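Local coordinates for protein phospholyase (Arthrobacter aurescens, PDB 5G4I) that acts as a pyridoxal-phosphate-dependent phospholyase of the class III transaminase family, probably eliminating phosphate from a phosphorylated amine rather than transferring an amino group, at residues V64-H69 against P415-G420; G232-V237 against Q268-E273; G357-V362 against I371-S376. All blocks are in the same frame, centred on the assembly; numbering follows the deposited sequence.

How the interactions relate
Interaction 1 is a buried meeting of two loops, interaction 2 lies at the surface, and interaction 3 is partly buried within a beta hairpin. Interactions 1 and 3 are attached to the same mixed sheet, the first through loops that follow its strands 56-59 and 410-413, while interaction 3 pairs its outermost strand, 359-365, with 368-373. Interaction 2 instead serves the other sheet, which carries the cofactor pocket. Chemistry changes with place: proline, leucine and imidazole packing round one backbone bond in interaction 1, a glutamate bound to a loop amide, next to an isoleucine on an aromatic face, in interaction 2, and a ladder of hydrogen bonds in interaction 3. None of the three touches another.

Interaction 1 (V64-H69 against P415-G420); sequences VPHVGH and PPLVFG
His66 and Leu417 join the two loops through backbone and side chain. Leu417 N donates to His66 O at 2.9 Å, a bent bond with an N-H...O angle of 137°, and the two side chains then run side by side. Leu417 CB lies over one face of the imidazole, 4.2 Å from the ring centroid and displaced toward the rim, a CH-pi contact; Leu417 CD2 comes to 3.8 Å from His66 CE1. With CG anti to the backbone N (chi1 -167°), His66 leaves its backbone in the same direction as Leu417.

Packing is tightest where side chains meet backbone. Pro416 CB presses to 3.3 Å against Pro65 O, which also accepts the Gly68 N-H closing the turn 65-68. Val418 straddles the end of that turn, with CG1 3.6 Å from Val67 O and CG2 3.7 Å from Gly68 CA; Gly68, at a positive phi, presents no side chain. The proline rings sit more loosely, Pro65 CG being 4.3 Å from Pro416 CG, and the His69 ring only skirts Pro416 obliquely, its NE2 being hydrogen-bonded to Asp59 OD2. Val418 marks the less enclosed side, since it alone among the touching residues is partly exposed.

Two type I turns, 65-68 and 416-419, thus pack against helices 316-331 and 334-355, whose Tyr328 and Leu334 touch Val67 and Val418. Pro65 lies about 12 Å from the bound pyridoxal phosphate (side chain to ligand), and Val64 on Thr311 and His69 on Leu87, both of the second subunit, put the 64-69 loop beside the dimer interface of this class III aminotransferase fold.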
ATOM      1  N   VAL A  64      -9.954  11.133  -7.200  1.00  9.98           N
ATOM      2  CA  VAL A  64      -9.944   9.703  -7.172  1.00 10.28           C
ATOM      3  C   VAL A  64     -10.999   9.088  -8.140  1.00 10.18           C
ATOM      4  O   VAL A  64     -10.682   8.147  -8.915  1.00 10.33           O
ATOM      5  CB  VAL A  64     -10.012   9.149  -5.703  1.00 10.66           C
ATOM      6  CG1 VAL A  64     -10.306   7.665  -5.693  1.00 11.29           C
ATOM      7  CG2 VAL A  64      -8.729   9.479  -4.962  1.00 10.65           C
ATOM      8  N   PRO A  65     -12.287   9.562  -8.158  1.00  9.81           N
ATOM      9  CA  PRO A  65     -13.258   9.094  -9.134  1.00 10.61           C
ATOM     10  C   PRO A  65     -13.070   9.791 -10.484  1.00 10.51           C
ATOM     11  O   PRO A  65     -13.883  10.551 -10.996  1.00 11.09           O
ATOM     12  CB  PRO A  65     -14.616   9.525  -8.487  1.00 11.69           C
ATOM     13  CG  PRO A  65     -14.286  10.678  -7.723  1.00 12.61           C
ATOM     14  CD  PRO A  65     -12.908  10.453  -7.154  1.00 10.97           C
ATOM     15  N   HIS A  66     -11.868   9.516 -11.066  1.00  9.83           N
ATOM     16  CA  HIS A  66     -11.422  10.101 -12.344  1.00 10.59           C
ATOM     17  C   HIS A  66     -12.481  10.046 -13.461  1.00 10.34           C
ATOM     18  O   HIS A  66     -12.647  11.057 -14.202  1.00 11.00           O
ATOM     19  CB  HIS A  66     -10.174   9.280 -12.840  1.00 11.87           C
ATOM     20  CG  HIS A  66      -9.402   9.911 -13.971  1.00 11.51           C
ATOM     21  ND1 HIS A  66      -8.774  11.128 -13.850  1.00 13.31           N
ATOM     22  CD2 HIS A  66      -9.138   9.453 -15.223  1.00 13.43           C
ATOM     23  CE1 HIS A  66      -8.131  11.373 -14.992  1.00 11.51           C
ATOM     24  NE2 HIS A  66      -8.360  10.399 -15.828  1.00 12.91           N
ATOM     25  N   VAL A  67     -13.203   8.923 -13.602  1.00  8.98           N
ATOM     26  CA  VAL A  67     -14.229   8.757 -14.631  1.00  9.60           C
ATOM     27  C   VAL A  67     -15.676   8.852 -14.119  1.00 10.56           C
ATOM     28  O   VAL A  67     -16.614   8.338 -14.758  1.00 11.11           O
ATOM     29  CB  VAL A  67     -13.978   7.519 -15.528  1.00 10.00           C
ATOM     30  CG1 VAL A  67     -12.645   7.723 -16.324  1.00 10.08           C
ATOM     31  CG2 VAL A  67     -13.871   6.196 -14.772  1.00 10.36           C
ATOM     32  N   GLY A  68     -15.797   9.414 -12.941  1.00 10.91           N
ATOM     33  CA  GLY A  68     -17.084   9.732 -12.347  1.00 11.34           C
ATOM     34  C   GLY A  68     -17.549   8.735 -11.261  1.00 10.37           C
ATOM     35  O   GLY A  68     -17.175   7.519 -11.265  1.00 10.14           O
ATOM     36  N   HIS A  69     -18.307   9.237 -10.287  1.00 10.78           N
ATOM     37  CA  HIS A  69     -18.887   8.371  -9.268  1.00 11.24           C
ATOM     38  C   HIS A  69     -19.805   7.268  -9.845  1.00 11.40           C
ATOM     39  O   HIS A  69     -20.619   7.539 -10.759  1.00 11.91           O
ATOM     40  CB  HIS A  69     -19.722   9.228  -8.273  1.00 10.79           C
ATOM     41  CG  HIS A  69     -18.915  10.260  -7.575  1.00 11.29           C
ATOM     42  ND1 HIS A  69     -18.008   9.952  -6.588  1.00 12.02           N
ATOM     43  CD2 HIS A  69     -18.842  11.617  -7.736  1.00 10.88           C
ATOM     44  CE1 HIS A  69     -17.426  11.071  -6.173  1.00 11.42           C
ATOM     45  NE2 HIS A  69     -17.924  12.096  -6.856  1.00 11.77           N
ATOM     46  N   PRO A 415     -12.261  18.782 -10.289  1.00 11.31           N
ATOM     47  CA  PRO A 415     -13.418  17.823 -10.337  1.00 11.11           C
ATOM     48  C   PRO A 415     -13.122  16.486 -10.984  1.00 10.20           C
ATOM     49  O   PRO A 415     -12.049  16.407 -11.682  1.00 10.85           O
ATOM     50  CB  PRO A 415     -14.436  18.606 -11.186  1.00 11.35           C
ATOM     51  CG  PRO A 415     -13.587  19.452 -12.106  1.00 13.38           C
ATOM     52  CD  PRO A 415     -12.428  19.898 -11.260  1.00 11.74           C
ATOM     53  N   PRO A 416     -13.949  15.466 -10.882  1.00 10.69           N
ATOM     54  CA  PRO A 416     -13.876  14.287 -11.774  1.00 11.03           C
ATOM     55  C   PRO A 416     -13.678  14.725 -13.237  1.00 11.14           C
ATOM     56  O   PRO A 416     -14.186  15.787 -13.661  1.00 10.96           O
ATOM     57  CB  PRO A 416     -15.213  13.553 -11.526  1.00 11.54           C
ATOM     58  CG  PRO A 416     -15.540  13.991 -10.078  1.00 12.44           C
ATOM     59  CD  PRO A 416     -15.154  15.435  -9.990  1.00 11.61           C
ATOM     60  N   LEU A 417     -12.912  13.948 -14.027  1.00 10.89           N
ATOM     61  CA  LEU A 417     -12.573  14.350 -15.441  1.00 10.46           C
ATOM     62  C   LEU A 417     -13.763  14.214 -16.405  1.00 10.96           C
ATOM     63  O   LEU A 417     -13.630  14.524 -17.606  1.00 14.00           O
ATOM     64  CB  LEU A 417     -11.307  13.609 -15.958  1.00 11.35           C
ATOM     65  CG  LEU A 417     -10.336  14.589 -16.648  1.00 11.01           C
ATOM     66  CD1 LEU A 417      -9.580  15.453 -15.682  1.00 13.20           C
ATOM     67  CD2 LEU A 417      -9.335  13.840 -17.559  1.00 12.58           C
ATOM     68  N   VAL A 418     -14.943  13.747 -15.963  1.00 10.26           N
ATOM     69  CA  VAL A 418     -16.193  13.778 -16.703  1.00 10.91           C
ATOM     70  C   VAL A 418     -16.961  15.101 -16.507  1.00 12.19           C
ATOM     71  O   VAL A 418     -18.055  15.275 -17.065  1.00 15.21           O
ATOM     72  CB  VAL A 418     -17.072  12.549 -16.375  1.00 10.91           C
ATOM     73  CG1 VAL A 418     -16.492  11.285 -16.876  1.00 11.31           C
ATOM     74  CG2 VAL A 418     -17.388  12.460 -14.895  1.00 12.13           C
ATOM     75  N   PHE A 419     -16.418  16.083 -15.818  1.00 11.79           N
ATOM     76  CA  PHE A 419     -17.027  17.425 -15.610  1.00 11.87           C
ATOM     77  C   PHE A 419     -16.919  18.184 -16.918  1.00 13.41           C
ATOM     78  O   PHE A 419     -15.867  18.271 -17.604  1.00 14.71           O
ATOM     79  CB  PHE A 419     -16.130  18.115 -14.543  1.00 13.26           C
ATOM     80  CG  PHE A 419     -16.580  19.453 -13.964  1.00 11.34           C
ATOM     81  CD1 PHE A 419     -16.133  20.623 -14.568  1.00 13.39           C
ATOM     82  CD2 PHE A 419     -17.265  19.541 -12.749  1.00 11.50           C
ATOM     83  CE1 PHE A 419     -16.351  21.874 -14.000  1.00 12.49           C
ATOM     84  CE2 PHE A 419     -17.492  20.787 -12.180  1.00 12.43           C
ATOM     85  CZ  PHE A 419     -17.015  21.925 -12.785  1.00 11.47           C
ATOM     86  N   GLY A 420     -18.078  18.720 -17.336  1.00 11.71           N
ATOM     87  CA  GLY A 420     -18.268  19.408 -18.639  1.00 12.87           C
ATOM     88  C   GLY A 420     -18.609  20.909 -18.491  1.00 12.47           C
ATOM     89  O   GLY A 420     -18.608  21.500 -17.394  1.00 12.31           O
TER

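Interaction 2 (G232-V237 against Q268-E273); sequences GYIEGV and QMFNVE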
ATOM      1  N   GLY A 232      12.885  26.923 -17.884  1.00 14.24           N
ATOM      2  CA  GLY A 232      14.298  26.531 -17.672  1.00 14.36           C
ATOM      3  C   GLY A 232      14.612  26.095 -16.235  1.00 13.45           C
ATOM      4  O   GLY A 232      15.702  25.618 -15.996  1.00 14.62           O
ATOM      5  N   TYR A 233      13.706  26.318 -15.274  1.00 13.38           N
ATOM      6  CA  TYR A 233      13.973  25.926 -13.904  1.00 12.32           C
ATOM      7  C   TYR A 233      14.062  24.396 -13.747  1.00 11.88           C
ATOM      8  O   TYR A 233      15.114  23.845 -13.316  1.00 11.29           O
ATOM      9  CB  TYR A 233      12.997  26.504 -12.900  1.00 11.65           C
ATOM     10  CG  TYR A 233      13.274  26.045 -11.432  1.00 12.40           C
ATOM     11  CD1 TYR A 233      14.291  26.603 -10.698  1.00 12.67           C
ATOM     12  CD2 TYR A 233      12.579  24.999 -10.855  1.00 12.44           C
ATOM     13  CE1 TYR A 233      14.614  26.229  -9.401  1.00 12.22           C
ATOM     14  CE2 TYR A 233      12.828  24.613  -9.548  1.00 11.85           C
ATOM     15  CZ  TYR A 233      13.872  25.217  -8.820  1.00 11.68           C
ATOM     16  OH  TYR A 233      14.137  24.835  -7.504  1.00 12.59           O
ATOM     17  N   ILE A 234      12.984  23.693 -14.137  1.00 10.75           N
ATOM     18  CA  ILE A 234      13.022  22.221 -14.034  1.00 11.14           C
ATOM     19  C   ILE A 234      14.165  21.575 -14.801  1.00 11.36           C
ATOM     20  O   ILE A 234      14.897  20.637 -14.366  1.00 11.54           O
ATOM     21  CB  ILE A 234      11.651  21.580 -14.373  1.00 10.20           C
ATOM     22  CG1 ILE A 234      10.587  22.069 -13.383  1.00 11.82           C
ATOM     23  CG2 ILE A 234      11.681  20.067 -14.451  1.00 11.34           C
ATOM     24  CD1 ILE A 234      10.743  21.573 -11.906  1.00 12.12           C
ATOM     25  N   GLU A 235      14.379  22.066 -16.049  1.00 11.63           N
ATOM     26  CA  GLU A 235      15.463  21.578 -16.873  1.00 12.24           C
ATOM     27  C   GLU A 235      16.855  21.825 -16.223  1.00 11.51           C
ATOM     28  O   GLU A 235      17.737  20.963 -16.243  1.00 12.48           O
ATOM     29  CB  GLU A 235      15.385  22.315 -18.247  1.00 15.19           C
ATOM     30  CG  GLU A 235      14.008  22.162 -18.996  1.00 19.78           C
ATOM     31  CD  GLU A 235      12.664  22.986 -18.643  1.00 25.80           C
ATOM     32  OE1 GLU A 235      12.313  23.648 -17.799  1.00 21.14           O
ATOM     33  OE2 GLU A 235      11.779  22.970 -19.405  1.00 26.52           O
ATOM     34  N   GLY A 236      16.995  22.993 -15.631  1.00 11.98           N
ATOM     35  CA  GLY A 236      18.264  23.348 -14.907  1.00 12.85           C
ATOM     36  C   GLY A 236      18.503  22.448 -13.677  1.00 12.47           C
ATOM     37  O   GLY A 236      19.666  22.069 -13.377  1.00 12.25           O
ATOM     38  N   VAL A 237      17.439  22.174 -12.943  1.00 11.41           N
ATOM     39  CA  VAL A 237      17.529  21.247 -11.796  1.00 11.29           C
ATOM     40  C   VAL A 237      17.940  19.897 -12.260  1.00 11.07           C
ATOM     41  O   VAL A 237      18.869  19.267 -11.694  1.00 11.18           O
ATOM     42  CB  VAL A 237      16.213  21.211 -10.958  1.00 10.71           C
ATOM     43  CG1 VAL A 237      16.335  20.126  -9.882  1.00 11.75           C
ATOM     44  CG2 VAL A 237      15.875  22.539 -10.371  1.00 11.12           C
ATOM     45  N   GLN A 268       5.342  16.789 -18.701  1.00 10.49           N
ATOM     46  CA  GLN A 268       5.403  17.204 -20.112  1.00 11.43           C
ATOM     47  C   GLN A 268       5.223  18.706 -20.210  1.00 11.85           C
ATOM     48  O   GLN A 268       5.490  19.251 -21.341  1.00 13.26           O
ATOM     49  CB  GLN A 268       4.300  16.395 -20.961  1.00 11.36           C
ATOM     50  CG  GLN A 268       4.593  14.909 -21.053  1.00 11.60           C
ATOM     51  CD  GLN A 268       3.484  13.956 -21.546  1.00 13.85           C
ATOM     52  OE1 GLN A 268       2.403  14.193 -21.297  1.00 18.56           O
ATOM     53  NE2 GLN A 268       3.875  12.829 -22.149  1.00 18.13           N
ATOM     54  N   MET A 269       4.772  19.439 -19.189  1.00 10.92           N
ATOM     55  CA  MET A 269       4.833  20.939 -19.181  1.00 11.54           C
ATOM     56  C   MET A 269       6.259  21.470 -19.214  1.00 12.57           C
ATOM     57  O   MET A 269       6.411  22.705 -19.546  1.00 16.03           O
ATOM     58  CB  MET A 269       4.062  21.510 -17.987  1.00 12.65           C
ATOM     59  CG  MET A 269       2.598  21.172 -17.869  1.00 12.76           C
ATOM     60  SD  MET A 269       1.706  21.907 -16.513  1.00 15.43           S
ATOM     61  CE  MET A 269       2.455  21.129 -15.041  1.00 13.81           C
ATOM     62  N   PHE A 270       7.275  20.656 -18.955  1.00 11.45           N
ATOM     63  CA  PHE A 270       8.690  21.048 -18.919  1.00 11.87           C
ATOM     64  C   PHE A 270       9.428  20.276 -19.965  1.00 12.76           C
ATOM     65  O   PHE A 270       9.015  19.186 -20.461  1.00 13.92           O
ATOM     66  CB  PHE A 270       9.207  20.772 -17.504  1.00 12.06           C
ATOM     67  CG  PHE A 270       8.320  21.377 -16.395  1.00 10.67           C
ATOM     68  CD1 PHE A 270       8.311  22.739 -16.164  1.00 11.51           C
ATOM     69  CD2 PHE A 270       7.506  20.590 -15.582  1.00 11.83           C
ATOM     70  CE1 PHE A 270       7.520  23.328 -15.189  1.00 11.39           C
ATOM     71  CE2 PHE A 270       6.686  21.173 -14.652  1.00 11.72           C
ATOM     72  CZ  PHE A 270       6.697  22.520 -14.414  1.00 12.19           C
ATOM     73  N   ASN A 271      10.622  20.741 -20.298  1.00 15.70           N
ATOM     74  CA  ASN A 271      11.451  20.021 -21.241  1.00 17.13           C
ATOM     75  C   ASN A 271      12.384  19.031 -20.489  1.00 18.46           C
ATOM     76  O   ASN A 271      13.612  19.209 -20.327  1.00 20.39           O
ATOM     77  CB  ASN A 271      12.274  20.995 -22.104  1.00 21.05           C
ATOM     78  CG  ASN A 271      13.053  20.280 -23.206  1.00 29.94           C
ATOM     79  OD1 ASN A 271      12.738  19.139 -23.635  1.00 33.69           O
ATOM     80  ND2 ASN A 271      14.134  20.931 -23.646  1.00 38.05           N
ATOM     81  N   VAL A 272      11.755  17.976 -19.957  1.00 13.87           N
ATOM     82  CA  VAL A 272      12.404  16.994 -19.090  1.00 13.68           C
ATOM     83  C   VAL A 272      11.823  15.586 -19.355  1.00 12.59           C
ATOM     84  O   VAL A 272      10.621  15.457 -19.686  1.00 13.97           O
ATOM     85  CB  VAL A 272      12.203  17.315 -17.574  1.00 13.85           C
ATOM     86  CG1 VAL A 272      10.765  17.056 -17.055  1.00 14.14           C
ATOM     87  CG2 VAL A 272      13.185  16.560 -16.671  1.00 14.17           C
ATOM     88  N   GLU A 273      12.683  14.577 -19.282  1.00 13.20           N
ATOM     89  CA  GLU A 273      12.227  13.143 -19.330  1.00 14.42           C
ATOM     90  C   GLU A 273      12.767  12.513 -18.051  1.00 11.58           C
ATOM     91  O   GLU A 273      13.961  12.209 -17.903  1.00 11.98           O
ATOM     92  CB  GLU A 273      12.725  12.334 -20.525  1.00 16.82           C
ATOM     93  CG  GLU A 273      12.131  10.919 -20.511  1.00 20.67           C
ATOM     94  CD  GLU A 273      12.668  10.023 -21.655  1.00 27.57           C
ATOM     95  OE1 GLU A 273      12.843  10.512 -22.815  1.00 32.63           O
ATOM     96  OE2 GLU A 273      12.955   8.817 -21.435  1.00 22.62           O
TER
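Glu235 and Asn271 meet with their side chains at about a right angle, and the glutamate touches the loop over its whole length. Its CB is 4.1 Å from Asn271 O. CG comes closer, to 3.3 Å from Asn271 O, and also packs against Asn271 CB. A bend at chi2 (78°) brings CD to the Asn271 amide N. At the tip the two oxygens part: OE2 accepts Asn271 N at 2.7 Å in a nearly straight bond (169°), with the donor standing above the carboxylate plane, whereas OE1 receives a weak bond from Gly232 N.

That second interaction is a weak bond from the N-cap amide to the third residue of helix 233-243. The carboxylate therefore sits at the helix N-terminus, where the helix dipole would probably stabilise its negative charge, and the inverse gamma turn centred on Asn271 is tied to that end.

Ile234 supplies the apolar half. Its CG1 rests over the centre of the Phe270 ring, 3.7 Å from the centroid and 12° off the ring normal, a CH-pi contact; Met269 CB lies over the rim of the opposite face. Ile234 CG2 continues to Val272 CG1 at 4.1 Å.

The same isoleucine touches Phe215 and Phe217 of strand 214-217, and Tyr233 packs on helix 187-207. Interaction 2 thus binds the start of helix 233-243 to the loop entering strand 276-279, at the surface, next to strand 214-217 of the sheet whose loops help line the cofactor pocket.

Interaction 3 (G357-V362 against I371-S376); sequences GNVGSV and IDIIES
Val359 and Ile371 cross obliquely on the face of the hairpin that also carries Val362 and Ile373, with Val359 CG1 4.0 Å from Ile371 CB. Ile371 CG2 also meets Val362 CG2 at 4.1 Å, again aslant. Val359-Ile373 and Val362-Ile371 are both antiparallel non-hydrogen-bonded pairs, but the register slips by one residue between them, a beta bulge at Gly360 and Ser361.

Asp372 points across at this irregularity. Its carbonyl O accepts Gly360 N at 2.9 Å, while OD2 receives Ser361 N at 2.7 Å on the anti side but tilted out of the carboxylate plane. OD1 forms a salt bridge with Arg363 NE, so both carboxylate oxygens are engaged; the return bond from Asp372 N to Ser361 O is weak.

Beyond the strand ends, Asn358 reaches across with its amide to the partner backbone. Its ND2 donates in plane to Ile374 O at 3.0 Å, an almost straight bond (169°), and its carbonyl O accepts Ile374 N. Ile374 CG1, between the backbone N and the carbonyl carbon (chi1 62°), lies 3.6 Å from Asn358 C. A water links Asn358 OD1 to Ser376 OG.

The face bearing Val359 and Val362 is covered by helix 334-355, and Ile373 packs on helix 384-396. Strand 359-365 is the outermost strand of its sheet in this chain, while 368-373 pairs on its other edge with strand 410-413.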
ATOM      1  N   GLY A 357     -11.506  42.731  -5.744  1.00 24.10           N
ATOM      2  CA  GLY A 357     -10.372  43.088  -4.922  1.00 24.65           C
ATOM      3  C   GLY A 357      -9.968  42.004  -3.902  1.00 20.28           C
ATOM      4  O   GLY A 357      -8.875  42.168  -3.242  1.00 24.02           O
ATOM      5  N   ASN A 358     -10.777  40.899  -3.746  1.00 21.06           N
ATOM      6  CA  ASN A 358     -10.378  39.772  -2.912  1.00 18.06           C
ATOM      7  C   ASN A 358      -9.670  38.611  -3.721  1.00 18.67           C
ATOM      8  O   ASN A 358      -9.361  37.601  -3.126  1.00 20.38           O
ATOM      9  CB  ASN A 358     -11.524  39.194  -2.112  1.00 21.09           C
ATOM     10  CG  ASN A 358     -12.095  40.194  -1.109  1.00 22.57           C
ATOM     11  OD1 ASN A 358     -13.277  40.529  -1.230  1.00 24.27           O
ATOM     12  ND2 ASN A 358     -11.324  40.556  -0.082  1.00 20.96           N
ATOM     13  N   VAL A 359      -9.382  38.835  -5.004  1.00 18.48           N
ATOM     14  CA  VAL A 359      -8.684  37.804  -5.847  1.00 19.89           C
ATOM     15  C   VAL A 359      -7.359  38.294  -6.342  1.00 20.03           C
ATOM     16  O   VAL A 359      -7.297  39.366  -6.955  1.00 23.58           O
ATOM     17  CB  VAL A 359      -9.615  37.341  -6.959  1.00 18.43           C
ATOM     18  CG1 VAL A 359      -8.952  36.256  -7.877  1.00 18.92           C
ATOM     19  CG2 VAL A 359     -10.922  36.763  -6.425  1.00 18.95           C
ATOM     20  N   GLY A 360      -6.337  37.477  -6.208  1.00 19.13           N
ATOM     21  CA  GLY A 360      -4.979  37.757  -6.686  1.00 20.01           C
ATOM     22  C   GLY A 360      -4.760  37.129  -8.072  1.00 21.46           C
ATOM     23  O   GLY A 360      -5.405  37.525  -9.036  1.00 26.49           O
ATOM     24  N   SER A 361      -3.917  36.103  -8.199  1.00 18.41           N
ATOM     25  CA  SER A 361      -3.636  35.517  -9.487  1.00 16.16           C
ATOM     26  C   SER A 361      -4.519  34.257  -9.793  1.00 15.69           C
ATOM     27  O   SER A 361      -4.962  33.545  -8.857  1.00 16.56           O
ATOM     28  CB  SER A 361      -2.145  35.051  -9.568  1.00 17.53           C
ATOM     29  OG  SER A 361      -1.275  36.166  -9.303  1.00 20.61           O
ATOM     30  N   VAL A 362      -4.683  34.006 -11.064  1.00 14.64           N
ATOM     31  CA  VAL A 362      -5.311  32.784 -11.593  1.00 14.97           C
ATOM     32  C   VAL A 362      -4.189  31.729 -11.802  1.00 16.27           C
ATOM     33  O   VAL A 362      -3.171  32.046 -12.392  1.00 17.91           O
ATOM     34  CB  VAL A 362      -6.015  33.078 -12.932  1.00 16.07           C
ATOM     35  CG1 VAL A 362      -6.654  31.803 -13.498  1.00 17.17           C
ATOM     36  CG2 VAL A 362      -7.108  34.096 -12.609  1.00 19.44           C
ATOM     37  N   ILE A 371      -7.356  30.057  -7.465  1.00 13.22           N
ATOM     38  CA  ILE A 371      -7.141  31.535  -7.326  1.00 14.95           C
ATOM     39  C   ILE A 371      -6.696  31.831  -5.867  1.00 14.78           C
ATOM     40  O   ILE A 371      -7.242  31.266  -4.921  1.00 15.92           O
ATOM     41  CB  ILE A 371      -8.456  32.333  -7.663  1.00 14.85           C
ATOM     42  CG1 ILE A 371      -9.711  31.762  -6.982  1.00 14.67           C
ATOM     43  CG2 ILE A 371      -8.597  32.425  -9.182  1.00 17.60           C
ATOM     44  CD1 ILE A 371     -10.956  32.685  -7.062  1.00 15.69           C
ATOM     45  N   ASP A 372      -6.018  32.641  -5.647  1.00 18.73           N
ATOM     46  CA  ASP A 372      -5.425  33.245  -4.426  1.00 19.31           C
ATOM     47  C   ASP A 372      -6.410  34.238  -3.863  1.00 17.18           C
ATOM     48  O   ASP A 372      -6.897  35.083  -4.636  1.00 19.37           O
ATOM     49  CB  ASP A 372      -4.367  34.335  -4.709  1.00 27.14           C
ATOM     50  CG  ASP A 372      -3.136  33.960  -5.224  1.00 26.34           C
ATOM     51  OD1 ASP A 372      -2.726  32.875  -5.239  1.00 28.86           O
ATOM     52  OD2 ASP A 372      -2.808  34.681  -6.131  1.00 40.90           O
ATOM     53  N   ILE A 373      -6.790  34.003  -2.611  1.00 16.75           N
ATOM     54  CA  ILE A 373      -7.790  34.902  -1.926  1.00 17.60           C
ATOM     55  C   ILE A 373      -6.986  35.857  -1.004  1.00 18.03           C
ATOM     56  O   ILE A 373      -6.143  35.416  -0.183  1.00 18.16           O
ATOM     57  CB  ILE A 373      -8.792  34.071  -1.161  1.00 16.91           C
ATOM     58  CG1 ILE A 373      -9.549  33.061  -2.072  1.00 16.98           C
ATOM     59  CG2 ILE A 373      -9.859  34.907  -0.399  1.00 18.01           C
ATOM     60  CD1 ILE A 373     -10.195  33.642  -3.327  1.00 16.28           C
ATOM     61  N   ILE A 374      -7.245  37.179  -1.204  1.00 18.84           N
ATOM     62  CA  ILE A 374      -6.474  38.277  -0.563  1.00 21.43           C
ATOM     63  C   ILE A 374      -7.403  39.318   0.069  1.00 21.94           C
ATOM     64  O   ILE A 374      -8.605  39.371  -0.189  1.00 20.58           O
ATOM     65  CB  ILE A 374      -5.539  38.923  -1.565  1.00 21.07           C
ATOM     66  CG1 ILE A 374      -6.321  39.541  -2.713  1.00 22.24           C
ATOM     67  CG2 ILE A 374      -4.450  37.912  -2.008  1.00 22.65           C
ATOM     68  CD1 ILE A 374      -5.476  40.408  -3.644  1.00 24.43           C
ATOM     69  N   GLU A 375      -6.818  40.088   1.007  1.00 23.74           N
ATOM     70  CA  GLU A 375      -7.541  41.261   1.563  1.00 24.73           C
ATOM     71  C   GLU A 375      -7.682  42.283   0.463  1.00 25.26           C
ATOM     72  O   GLU A 375      -6.811  42.366  -0.406  1.00 26.01           O
ATOM     73  CB  GLU A 375      -6.758  41.844   2.789  1.00 24.96           C
ATOM     74  CG  GLU A 375      -6.499  40.913   3.959  1.00 26.08           C
ATOM     75  CD  GLU A 375      -7.717  40.416   4.690  1.00 30.53           C
ATOM     76  OE1 GLU A 375      -8.895  40.840   4.468  1.00 33.01           O
ATOM     77  OE2 GLU A 375      -7.536  39.489   5.483  1.00 28.44           O
ATOM     78  N   SER A 376      -8.780  43.076   0.552  1.00 25.99           N
ATOM     79  CA  SER A 376      -9.052  44.085  -0.453  1.00 29.12           C
ATOM     80  C   SER A 376      -8.760  45.475   0.114  1.00 37.46           C
ATOM     81  O   SER A 376      -9.272  46.442  -0.412  1.00 38.69           O
ATOM     82  CB  SER A 376     -10.501  44.032  -0.888  1.00 26.78           C
ATOM     83  OG  SER A 376     -11.338  44.168   0.235  1.00 28.19           O
TER
HETATM   84  O   HOH W   1     -14.351  43.089  -0.332  1.00 39.92           O